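Local coordinates for protein probable ribosomal RNA small subunit methyltransferase (Thermus thermophilus, PDB 3DMH) that transfers a methyl group from S-adenosylmethionine to the exocyclic N2 of a guanosine in 16S ribosomal RNA, at residues K150-L155 with A171-E176; N305-V310 with V314-A319. All blocks are in the same frame, centred on the assembly; numbering follows the deposited sequence.

Contact 1: K150-L155 with A171-E176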
ATOM      1  N   LYS A 150       1.748 -14.251 -20.503  1.00 21.29           N
ATOM      2  CA  LYS A 150       1.249 -15.566 -20.926  1.00 21.55           C
ATOM      3  C   LYS A 150      -0.146 -15.838 -20.347  1.00 21.29           C
ATOM      4  O   LYS A 150      -1.034 -16.334 -21.054  1.00 22.18           O
ATOM      5  CB  LYS A 150       2.235 -16.663 -20.517  1.00 21.72           C
ATOM      6  CG  LYS A 150       1.863 -18.058 -21.012  1.00 23.21           C
ATOM      7  CD  LYS A 150       3.004 -19.037 -20.822  1.00 26.33           C
ATOM      8  CE  LYS A 150       2.625 -20.405 -21.356  1.00 27.77           C
ATOM      9  NZ  LYS A 150       3.817 -21.259 -21.600  1.00 28.74           N
ATOM     10  N   GLU A 151      -0.334 -15.490 -19.070  1.00 21.34           N
ATOM     11  CA  GLU A 151      -1.629 -15.643 -18.412  1.00 21.70           C
ATOM     12  C   GLU A 151      -2.684 -14.700 -19.012  1.00 21.39           C
ATOM     13  O   GLU A 151      -3.832 -15.108 -19.239  1.00 21.08           O
ATOM     14  CB  GLU A 151      -1.489 -15.480 -16.888  1.00 22.22           C
ATOM     15  CG  GLU A 151      -2.797 -15.587 -16.064  1.00 24.47           C
ATOM     16  CD  GLU A 151      -3.531 -16.930 -16.202  1.00 27.08           C
ATOM     17  OE1 GLU A 151      -2.938 -17.930 -16.667  1.00 30.03           O
ATOM     18  OE2 GLU A 151      -4.727 -16.980 -15.840  1.00 28.51           O
ATOM     19  N   ALA A 152      -2.300 -13.450 -19.268  1.00 21.18           N
ATOM     20  CA  ALA A 152      -3.202 -12.497 -19.919  1.00 21.03           C
ATOM     21  C   ALA A 152      -3.666 -13.014 -21.281  1.00 21.41           C
ATOM     22  O   ALA A 152      -4.848 -12.933 -21.605  1.00 21.52           O
ATOM     23  CB  ALA A 152      -2.543 -11.122 -20.056  1.00 21.03           C
ATOM     24  N   ARG A 153      -2.736 -13.563 -22.055  1.00 21.73           N
ATOM     25  CA  ARG A 153      -3.065 -14.101 -23.374  1.00 23.12           C
ATOM     26  C   ARG A 153      -4.038 -15.271 -23.264  1.00 22.42           C
ATOM     27  O   ARG A 153      -4.958 -15.387 -24.073  1.00 22.82           O
ATOM     28  CB  ARG A 153      -1.804 -14.523 -24.141  1.00 22.79           C
ATOM     29  CG  ARG A 153      -1.075 -13.374 -24.814  1.00 24.20           C
ATOM     30  CD  ARG A 153       0.193 -13.836 -25.514  1.00 25.93           C
ATOM     31  NE  ARG A 153       1.136 -14.460 -24.587  1.00 32.44           N
ATOM     32  CZ  ARG A 153       2.248 -15.088 -24.959  1.00 33.86           C
ATOM     33  NH1 ARG A 153       2.576 -15.167 -26.245  1.00 34.97           N
ATOM     34  NH2 ARG A 153       3.037 -15.637 -24.044  1.00 33.86           N
ATOM     35  N   ALA A 154      -3.841 -16.118 -22.253  1.00 22.70           N
ATOM     36  CA  ALA A 154      -4.746 -17.236 -21.985  1.00 22.00           C
ATOM     37  C   ALA A 154      -6.127 -16.744 -21.558  1.00 22.09           C
ATOM     38  O   ALA A 154      -7.149 -17.312 -21.934  1.00 22.09           O
ATOM     39  CB  ALA A 154      -4.158 -18.158 -20.930  1.00 22.69           C
ATOM     40  N   LEU A 155      -6.151 -15.662 -20.781  1.00 20.84           N
ATOM     41  CA  LEU A 155      -7.415 -15.109 -20.298  1.00 21.25           C
ATOM     42  C   LEU A 155      -8.242 -14.425 -21.388  1.00 20.92           C
ATOM     43  O   LEU A 155      -9.476 -14.480 -21.343  1.00 20.96           O
ATOM     44  CB  LEU A 155      -7.167 -14.121 -19.148  1.00 21.21           C
ATOM     45  CG  LEU A 155      -6.777 -14.692 -17.782  1.00 21.64           C
ATOM     46  CD1 LEU A 155      -6.284 -13.568 -16.877  1.00 21.51           C
ATOM     47  CD2 LEU A 155      -7.940 -15.434 -17.138  1.00 21.76           C
ATOM     48  N   ALA A 171       2.582  -4.709 -23.680  1.00 20.48           N
ATOM     49  CA  ALA A 171       1.836  -5.518 -24.627  1.00 20.05           C
ATOM     50  C   ALA A 171       0.414  -5.014 -24.800  1.00 20.09           C
ATOM     51  O   ALA A 171      -0.153  -4.378 -23.903  1.00 19.21           O
ATOM     52  CB  ALA A 171       1.825  -6.969 -24.194  1.00 20.28           C
ATOM     53  N   LEU A 172      -0.157  -5.323 -25.961  1.00 18.73           N
ATOM     54  CA  LEU A 172      -1.553  -5.031 -26.241  1.00 19.12           C
ATOM     55  C   LEU A 172      -2.284  -6.343 -26.507  1.00 18.59           C
ATOM     56  O   LEU A 172      -1.791  -7.190 -27.269  1.00 19.23           O
ATOM     57  CB  LEU A 172      -1.669  -4.076 -27.429  1.00 18.85           C
ATOM     58  CG  LEU A 172      -3.062  -3.546 -27.786  1.00 19.71           C
ATOM     59  CD1 LEU A 172      -3.742  -2.853 -26.592  1.00 18.94           C
ATOM     60  CD2 LEU A 172      -2.949  -2.590 -28.967  1.00 19.48           C
ATOM     61  N   LEU A 173      -3.436  -6.506 -25.862  1.00 18.64           N
ATOM     62  CA  LEU A 173      -4.248  -7.728 -25.993  1.00 18.66           C
ATOM     63  C   LEU A 173      -5.715  -7.436 -26.290  1.00 18.99           C
ATOM     64  O   LEU A 173      -6.216  -6.358 -25.967  1.00 18.24           O
ATOM     65  CB  LEU A 173      -4.148  -8.589 -24.722  1.00 19.01           C
ATOM     66  CG  LEU A 173      -2.770  -9.025 -24.203  1.00 18.34           C
ATOM     67  CD1 LEU A 173      -2.252  -8.084 -23.109  1.00 18.04           C
ATOM     68  CD2 LEU A 173      -2.850 -10.431 -23.658  1.00 19.27           C
ATOM     69  N   GLU A 174      -6.392  -8.418 -26.897  1.00 19.10           N
ATOM     70  CA  GLU A 174      -7.805  -8.300 -27.266  1.00 20.22           C
ATOM     71  C   GLU A 174      -8.648  -9.343 -26.527  1.00 20.02           C
ATOM     72  O   GLU A 174      -8.276 -10.517 -26.481  1.00 20.02           O
ATOM     73  CB  GLU A 174      -7.964  -8.499 -28.781  1.00 20.12           C
ATOM     74  CG  GLU A 174      -9.365  -8.247 -29.283  1.00 21.42           C
ATOM     75  CD  GLU A 174      -9.498  -8.387 -30.799  1.00 22.43           C
ATOM     76  OE1 GLU A 174      -8.519  -8.101 -31.524  1.00 26.79           O
ATOM     77  OE2 GLU A 174     -10.587  -8.771 -31.263  1.00 26.44           O
ATOM     78  N   LYS A 175      -9.787  -8.922 -25.977  1.00 20.13           N
ATOM     79  CA  LYS A 175     -10.734  -9.866 -25.374  1.00 20.34           C
ATOM     80  C   LYS A 175     -11.483 -10.590 -26.489  1.00 21.12           C
ATOM     81  O   LYS A 175     -12.281  -9.989 -27.214  1.00 20.63           O
ATOM     82  CB  LYS A 175     -11.724  -9.161 -24.442  1.00 20.56           C
ATOM     83  CG  LYS A 175     -12.601 -10.137 -23.649  1.00 20.29           C
ATOM     84  CD  LYS A 175     -13.443  -9.420 -22.612  1.00 19.96           C
ATOM     85  CE  LYS A 175     -14.447 -10.348 -21.970  1.00 17.92           C
ATOM     86  NZ  LYS A 175     -15.176  -9.687 -20.855  1.00 19.91           N
ATOM     87  N   GLU A 176     -11.210 -11.881 -26.614  1.00 21.89           N
ATOM     88  CA  GLU A 176     -11.813 -12.701 -27.674  1.00 23.29           C
ATOM     89  C   GLU A 176     -12.681 -13.811 -27.084  1.00 23.89           C
ATOM     90  O   GLU A 176     -13.399 -14.534 -27.807  1.00 23.25           O
ATOM     91  CB  GLU A 176     -10.721 -13.287 -28.580  1.00 23.30           C
ATOM     92  CG  GLU A 176      -9.893 -12.250 -29.331  1.00 24.41           C
ATOM     93  CD  GLU A 176      -9.024 -12.859 -30.419  1.00 24.71           C
ATOM     94  OE1 GLU A 176      -9.555 -13.129 -31.510  1.00 27.37           O
ATOM     95  OE2 GLU A 176      -7.813 -13.065 -30.190  1.00 26.59           O
TER
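Leu173 reaches the helix across from it with CG anti to its own carbonyl carbon (chi1 -55°), and a chi2 of 96°, well off the staggered positions, swings CD2 onto the peptide between Ala152 and Arg153. Arg153 has the same kind of first torsion (chi1 -81°), which sets its CG on the near side of the helix to meet that methyl. CD2 does all the close touching: it rests over the helix backbone, 3.5 Å from Arg153 N. On one flank of this seat Leu173 CD2 lies 3.7 Å from Ala152 CB. On another flank the aliphatic start of the arginine closes in, with Arg153 CG 3.6 Å from Leu173 CD2. The two longer side chains cross at about a right angle, and the leucine meets the arginine at its aliphatic stem. The arginine chain then bends at chi3 and runs back along its helix, bringing the edge of the guanidinium, in plane, to Lys150 CA and the group into a cation-pi contact with Phe149. The methyl of Ala152 is short enough to let the leucine come right down to the main chain. This is plain apolar helix-on-sheet packing, away from the ligand sites. Helix 145-156 lies against its sheet here: Leu173 also touches Phe149 and Leu156 of that helix, and both Ala152 and Leu173 meet Leu137 on strand 133-140, the antiparallel neighbour of strand 168-174. On another side of the helix, Glu151 and Leu155 pack on Leu122 of helix 115-128.

Contact 2: N305-V310 with V314-A319; sequences NPPFHV and VILDVA. With GMP (guanosine), chain E; SAM (S-adenosylmethionine), chain D.
Pro307 and Phe308, which meet Leu316 across this contact, belong to the Asn-Pro-Pro-Phe motif that follows the fourth strand of a class I methyltransferase fold and holds the base to be methylated. Asn305 OD1 takes a hydrogen bond from guanosine N2, 2.9 Å away and fairly straight at 163°. Phe308 lies with one face against the guanine, C5 of the base 3.4 Å above the centre of its ring. CB of Phe308 already points away from Leu316, and a chi1 of 55°, with CG between the backbone N and the carbonyl carbon, turns the ring face to the base. With an alanine here the guanine would probably lose this flat support and be free to tilt, leaving N2 less surely placed. The S-adenosylmethionine methyl CE sits 4.7 Å from guanosine N2, close to the phenyl edge. Two backbone carbonyls face that methyl, those of Asn305 and Pro306, with Asn305 O 3.2 Å from CE. Hydrogen bonds from Asn305 ND2 to Asp213 and Ser216, which themselves hold the guanosine and the cofactor, fix which end of the amide faces the base. Farther out, Pro307 CG lies 3.8 Å from Val318 CG1, the side chains crossing at about a right angle, and that valine methyl also touches the cofactor's adenine. Pro306 CB packs on Ala319 CB in the first turn of helix 317-329. Leu316 tucks CD1 against the turn's main chain, 3.6 Å from Phe308 N. One water joins Pro307 O to Leu316 N; a second accepts from His309 N and donates to Val314 O at 2.8 Å.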
ATOM      1  N   ASN A 305       5.996  -0.974  12.579  1.00 19.14           N
ATOM      2  CA  ASN A 305       6.910  -1.819  11.813  1.00 19.84           C
ATOM      3  C   ASN A 305       6.905  -1.176  10.411  1.00 20.16           C
ATOM      4  O   ASN A 305       6.033  -1.501   9.594  1.00 20.76           O
ATOM      5  CB  ASN A 305       6.340  -3.238  11.788  1.00 19.99           C
ATOM      6  CG  ASN A 305       7.192  -4.208  10.994  1.00 21.38           C
ATOM      7  OD1 ASN A 305       8.224  -3.837  10.445  1.00 23.63           O
ATOM      8  ND2 ASN A 305       6.752  -5.474  10.927  1.00 22.60           N
ATOM      9  N   PRO A 306       7.810  -0.212  10.159  1.00 20.66           N
ATOM     10  CA  PRO A 306       7.668   0.570   8.928  1.00 20.56           C
ATOM     11  C   PRO A 306       7.962  -0.198   7.645  1.00 20.16           C
ATOM     12  O   PRO A 306       8.658  -1.238   7.665  1.00 20.77           O
ATOM     13  CB  PRO A 306       8.701   1.699   9.071  1.00 20.00           C
ATOM     14  CG  PRO A 306       9.242   1.619  10.430  1.00 23.13           C
ATOM     15  CD  PRO A 306       8.942   0.252  10.991  1.00 20.89           C
ATOM     16  N   PRO A 307       7.508   0.346   6.511  1.00 20.71           N
ATOM     17  CA  PRO A 307       7.893  -0.236   5.220  1.00 21.15           C
ATOM     18  C   PRO A 307       9.394  -0.107   4.986  1.00 22.39           C
ATOM     19  O   PRO A 307      10.039   0.764   5.571  1.00 22.24           O
ATOM     20  CB  PRO A 307       7.127   0.609   4.197  1.00 21.58           C
ATOM     21  CG  PRO A 307       6.855   1.900   4.907  1.00 22.21           C
ATOM     22  CD  PRO A 307       6.722   1.586   6.365  1.00 21.04           C
ATOM     23  N   PHE A 308       9.935  -0.968   4.134  1.00 23.36           N
ATOM     24  CA  PHE A 308      11.369  -0.965   3.893  1.00 25.09           C
ATOM     25  C   PHE A 308      11.633  -1.392   2.461  1.00 26.65           C
ATOM     26  O   PHE A 308      10.808  -2.066   1.844  1.00 26.75           O
ATOM     27  CB  PHE A 308      12.090  -1.875   4.893  1.00 24.90           C
ATOM     28  CG  PHE A 308      11.577  -3.281   4.913  1.00 24.93           C
ATOM     29  CD1 PHE A 308      12.195  -4.270   4.152  1.00 24.02           C
ATOM     30  CD2 PHE A 308      10.472  -3.622   5.694  1.00 23.97           C
ATOM     31  CE1 PHE A 308      11.716  -5.579   4.167  1.00 25.47           C
ATOM     32  CE2 PHE A 308       9.988  -4.922   5.713  1.00 25.28           C
ATOM     33  CZ  PHE A 308      10.603  -5.898   4.947  1.00 24.46           C
ATOM     34  N   HIS A 309      12.779  -0.983   1.936  1.00 29.49           N
ATOM     35  CA  HIS A 309      13.155  -1.382   0.589  1.00 31.97           C
ATOM     36  C   HIS A 309      13.824  -2.739   0.677  1.00 32.54           C
ATOM     37  O   HIS A 309      14.803  -2.903   1.411  1.00 32.18           O
ATOM     38  CB  HIS A 309      14.059  -0.332  -0.053  1.00 32.87           C
ATOM     39  CG  HIS A 309      14.507  -0.686  -1.438  1.00 35.89           C
ATOM     40  ND1 HIS A 309      15.749  -0.345  -1.930  1.00 39.11           N
ATOM     41  CD2 HIS A 309      13.884  -1.368  -2.429  1.00 38.20           C
ATOM     42  CE1 HIS A 309      15.867  -0.793  -3.169  1.00 39.31           C
ATOM     43  NE2 HIS A 309      14.750  -1.418  -3.495  1.00 39.00           N
ATOM     44  N   VAL A 310      13.262  -3.705  -0.057  1.00 33.70           N
ATOM     45  CA  VAL A 310      13.666  -5.119  -0.017  1.00 34.78           C
ATOM     46  C   VAL A 310      15.088  -5.361   0.487  1.00 35.41           C
ATOM     47  O   VAL A 310      15.286  -5.781   1.640  1.00 36.60           O
ATOM     48  N   VAL A 314      18.846   2.185   2.625  1.00 28.59           N
ATOM     49  CA  VAL A 314      18.363   3.523   2.931  1.00 27.24           C
ATOM     50  C   VAL A 314      16.951   3.427   3.475  1.00 26.08           C
ATOM     51  O   VAL A 314      16.185   2.563   3.058  1.00 26.46           O
ATOM     52  CB  VAL A 314      18.357   4.476   1.693  1.00 27.62           C
ATOM     53  CG1 VAL A 314      19.775   4.634   1.105  1.00 27.99           C
ATOM     54  CG2 VAL A 314      17.346   4.010   0.633  1.00 28.98           C
ATOM     55  N   ILE A 315      16.638   4.315   4.405  1.00 24.24           N
ATOM     56  CA  ILE A 315      15.292   4.384   4.997  1.00 23.38           C
ATOM     57  C   ILE A 315      14.338   5.080   4.018  1.00 23.46           C
ATOM     58  O   ILE A 315      14.647   6.153   3.492  1.00 24.48           O
ATOM     59  CB  ILE A 315      15.345   5.056   6.389  1.00 22.66           C
ATOM     60  CG1 ILE A 315      16.140   4.174   7.366  1.00 23.67           C
ATOM     61  CG2 ILE A 315      13.924   5.330   6.963  1.00 22.79           C
ATOM     62  CD1 ILE A 315      16.537   4.897   8.644  1.00 23.83           C
ATOM     63  N   LEU A 316      13.193   4.459   3.763  1.00 22.97           N
ATOM     64  CA  LEU A 316      12.209   5.033   2.828  1.00 22.62           C
ATOM     65  C   LEU A 316      11.668   6.363   3.341  1.00 22.59           C
ATOM     66  O   LEU A 316      11.531   6.552   4.558  1.00 22.33           O
ATOM     67  CB  LEU A 316      11.056   4.047   2.608  1.00 22.55           C
ATOM     68  CG  LEU A 316      11.374   2.702   1.949  1.00 23.35           C
ATOM     69  CD1 LEU A 316      10.112   1.854   1.939  1.00 23.55           C
ATOM     70  CD2 LEU A 316      11.908   2.888   0.534  1.00 26.91           C
ATOM     71  N   ASP A 317      11.294   7.258   2.417  1.00 23.01           N
ATOM     72  CA  ASP A 317      10.641   8.513   2.784  1.00 23.08           C
ATOM     73  C   ASP A 317       9.440   8.296   3.728  1.00 22.05           C
ATOM     74  O   ASP A 317       9.279   9.029   4.694  1.00 22.28           O
ATOM     75  CB  ASP A 317      10.116   9.231   1.535  1.00 24.21           C
ATOM     76  CG  ASP A 317      11.212   9.792   0.666  1.00 29.59           C
ATOM     77  OD1 ASP A 317      12.351   9.977   1.157  1.00 32.99           O
ATOM     78  OD2 ASP A 317      10.921  10.062  -0.530  1.00 33.40           O
ATOM     79  N   VAL A 318       8.595   7.302   3.437  1.00 21.41           N
ATOM     80  CA  VAL A 318       7.433   7.022   4.296  1.00 20.99           C
ATOM     81  C   VAL A 318       7.872   6.685   5.710  1.00 20.20           C
ATOM     82  O   VAL A 318       7.290   7.179   6.691  1.00 20.90           O
ATOM     83  CB  VAL A 318       6.539   5.886   3.735  1.00 21.35           C
ATOM     84  CG1 VAL A 318       5.472   5.450   4.747  1.00 22.78           C
ATOM     85  CG2 VAL A 318       5.891   6.318   2.399  1.00 23.04           C
ATOM     86  N   ALA A 319       8.895   5.827   5.807  1.00 20.76           N
ATOM     87  CA  ALA A 319       9.390   5.383   7.109  1.00 21.09           C
ATOM     88  C   ALA A 319       9.990   6.544   7.915  1.00 21.41           C
ATOM     89  O   ALA A 319       9.778   6.650   9.118  1.00 21.81           O
ATOM     90  CB  ALA A 319      10.383   4.247   6.944  1.00 20.54           C
TER
HETATM   91  C4' GMP E 385      13.770 -11.186   6.756  1.00 35.04           C
HETATM   92  O4' GMP E 385      13.500  -9.875   7.266  1.00 34.35           O
HETATM   93  C3' GMP E 385      13.360 -11.168   5.292  1.00 35.10           C
HETATM   94  O3' GMP E 385      12.040 -11.721   5.209  1.00 37.19           O
HETATM   95  C2' GMP E 385      13.315  -9.691   4.944  1.00 33.44           C
HETATM   96  O2' GMP E 385      12.365  -9.423   3.912  1.00 35.73           O
HETATM   97  C1' GMP E 385      12.881  -9.068   6.259  1.00 30.01           C
HETATM   98  N9  GMP E 385      13.318  -7.674   6.488  1.00 28.75           N
HETATM   99  C8  GMP E 385      14.432  -7.063   6.053  1.00 27.39           C
HETATM  100  N7  GMP E 385      14.496  -5.779   6.491  1.00 28.28           N
HETATM  101  C5  GMP E 385      13.400  -5.559   7.252  1.00 27.09           C
HETATM  102  C6  GMP E 385      12.827  -4.425   8.024  1.00 27.64           C
HETATM  103  O6  GMP E 385      13.415  -3.325   8.085  1.00 26.21           O
HETATM  104  N1  GMP E 385      11.655  -4.628   8.654  1.00 26.73           N
HETATM  105  C2  GMP E 385      10.989  -5.809   8.613  1.00 27.53           C
HETATM  106  N2  GMP E 385       9.810  -5.967   9.261  1.00 26.43           N
HETATM  107  N3  GMP E 385      11.456  -6.888   7.926  1.00 26.36           N
HETATM  108  C4  GMP E 385      12.630  -6.815   7.249  1.00 27.70           C
HETATM  109  N   SAM D 384       1.904  -3.270  11.019  1.00 16.82           N
HETATM  110  CA  SAM D 384       1.805  -4.434  10.072  1.00 17.87           C
HETATM  111  C   SAM D 384       2.582  -5.600  10.644  1.00 18.59           C
HETATM  112  O   SAM D 384       3.329  -5.342  11.598  1.00 19.76           O
HETATM  113  OXT SAM D 384       2.473  -6.725  10.130  1.00 19.44           O
HETATM  114  CB  SAM D 384       2.387  -4.087   8.700  1.00 17.79           C
HETATM  115  CG  SAM D 384       3.860  -3.669   8.687  1.00 17.65           C
HETATM  116  SD  SAM D 384       4.462  -3.404   6.988  1.00 19.20           S
HETATM  117  CE  SAM D 384       6.254  -3.609   7.202  1.00 19.57           C
HETATM  118  C5' SAM D 384       4.371  -1.611   6.710  1.00 17.16           C
HETATM  119  C4' SAM D 384       2.956  -1.143   6.413  1.00 15.33           C
HETATM  120  O4' SAM D 384       3.081   0.246   6.119  1.00 13.93           O
HETATM  121  C3' SAM D 384       2.285  -1.824   5.213  1.00 14.02           C
HETATM  122  O3' SAM D 384       1.027  -2.387   5.562  1.00 13.83           O
HETATM  123  C2' SAM D 384       2.165  -0.690   4.189  1.00 13.48           C
HETATM  124  O2' SAM D 384       1.076  -0.796   3.293  1.00 14.54           O
HETATM  125  C1' SAM D 384       2.090   0.499   5.143  1.00 13.93           C
HETATM  126  N9  SAM D 384       2.356   1.752   4.462  1.00 11.94           N
HETATM  127  C8  SAM D 384       3.190   1.999   3.374  1.00 13.52           C
HETATM  128  N7  SAM D 384       3.160   3.323   3.084  1.00 12.59           N
HETATM  129  C5  SAM D 384       2.292   3.920   3.975  1.00 11.05           C
HETATM  130  C6  SAM D 384       1.830   5.232   4.138  1.00 11.86           C
HETATM  131  N6  SAM D 384       2.220   6.215   3.316  1.00 12.42           N
HETATM  132  N1  SAM D 384       0.946   5.479   5.162  1.00 12.34           N
HETATM  133  C2  SAM D 384       0.507   4.477   6.000  1.00 12.71           C
HETATM  134  N3  SAM D 384       0.904   3.156   5.825  1.00 12.22           N
HETATM  135  C4  SAM D 384       1.791   2.919   4.833  1.00 11.34           C
HETATM  136  O   HOH W   1      12.623   2.034   5.413  1.00 23.53           O
HETATM  137  O   HOH W   2      14.400   0.523   3.720  1.00 27.02           O

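How the contacts relate
Contact 1 and contact 2 sit in different halves of the chain, each built on a seven-stranded mixed sheet with the same strand order, 3-2-1-4-5-7-6. Their centres are 35 Å apart and their nearest atoms about 24 Å apart, so neither touches the other. Contact 1 closes before contact 2 opens and lies well out from the middle of the chain, its centre about 27 Å from the chain's centre against 12 Å for contact 2. In the second sheet, strand 366-371 takes the place that strand 168-174 holds in the first. Both ligands lie at 305-310 with 314-319, whereas 150-155 with 171-176 joins helix to sheet far from them.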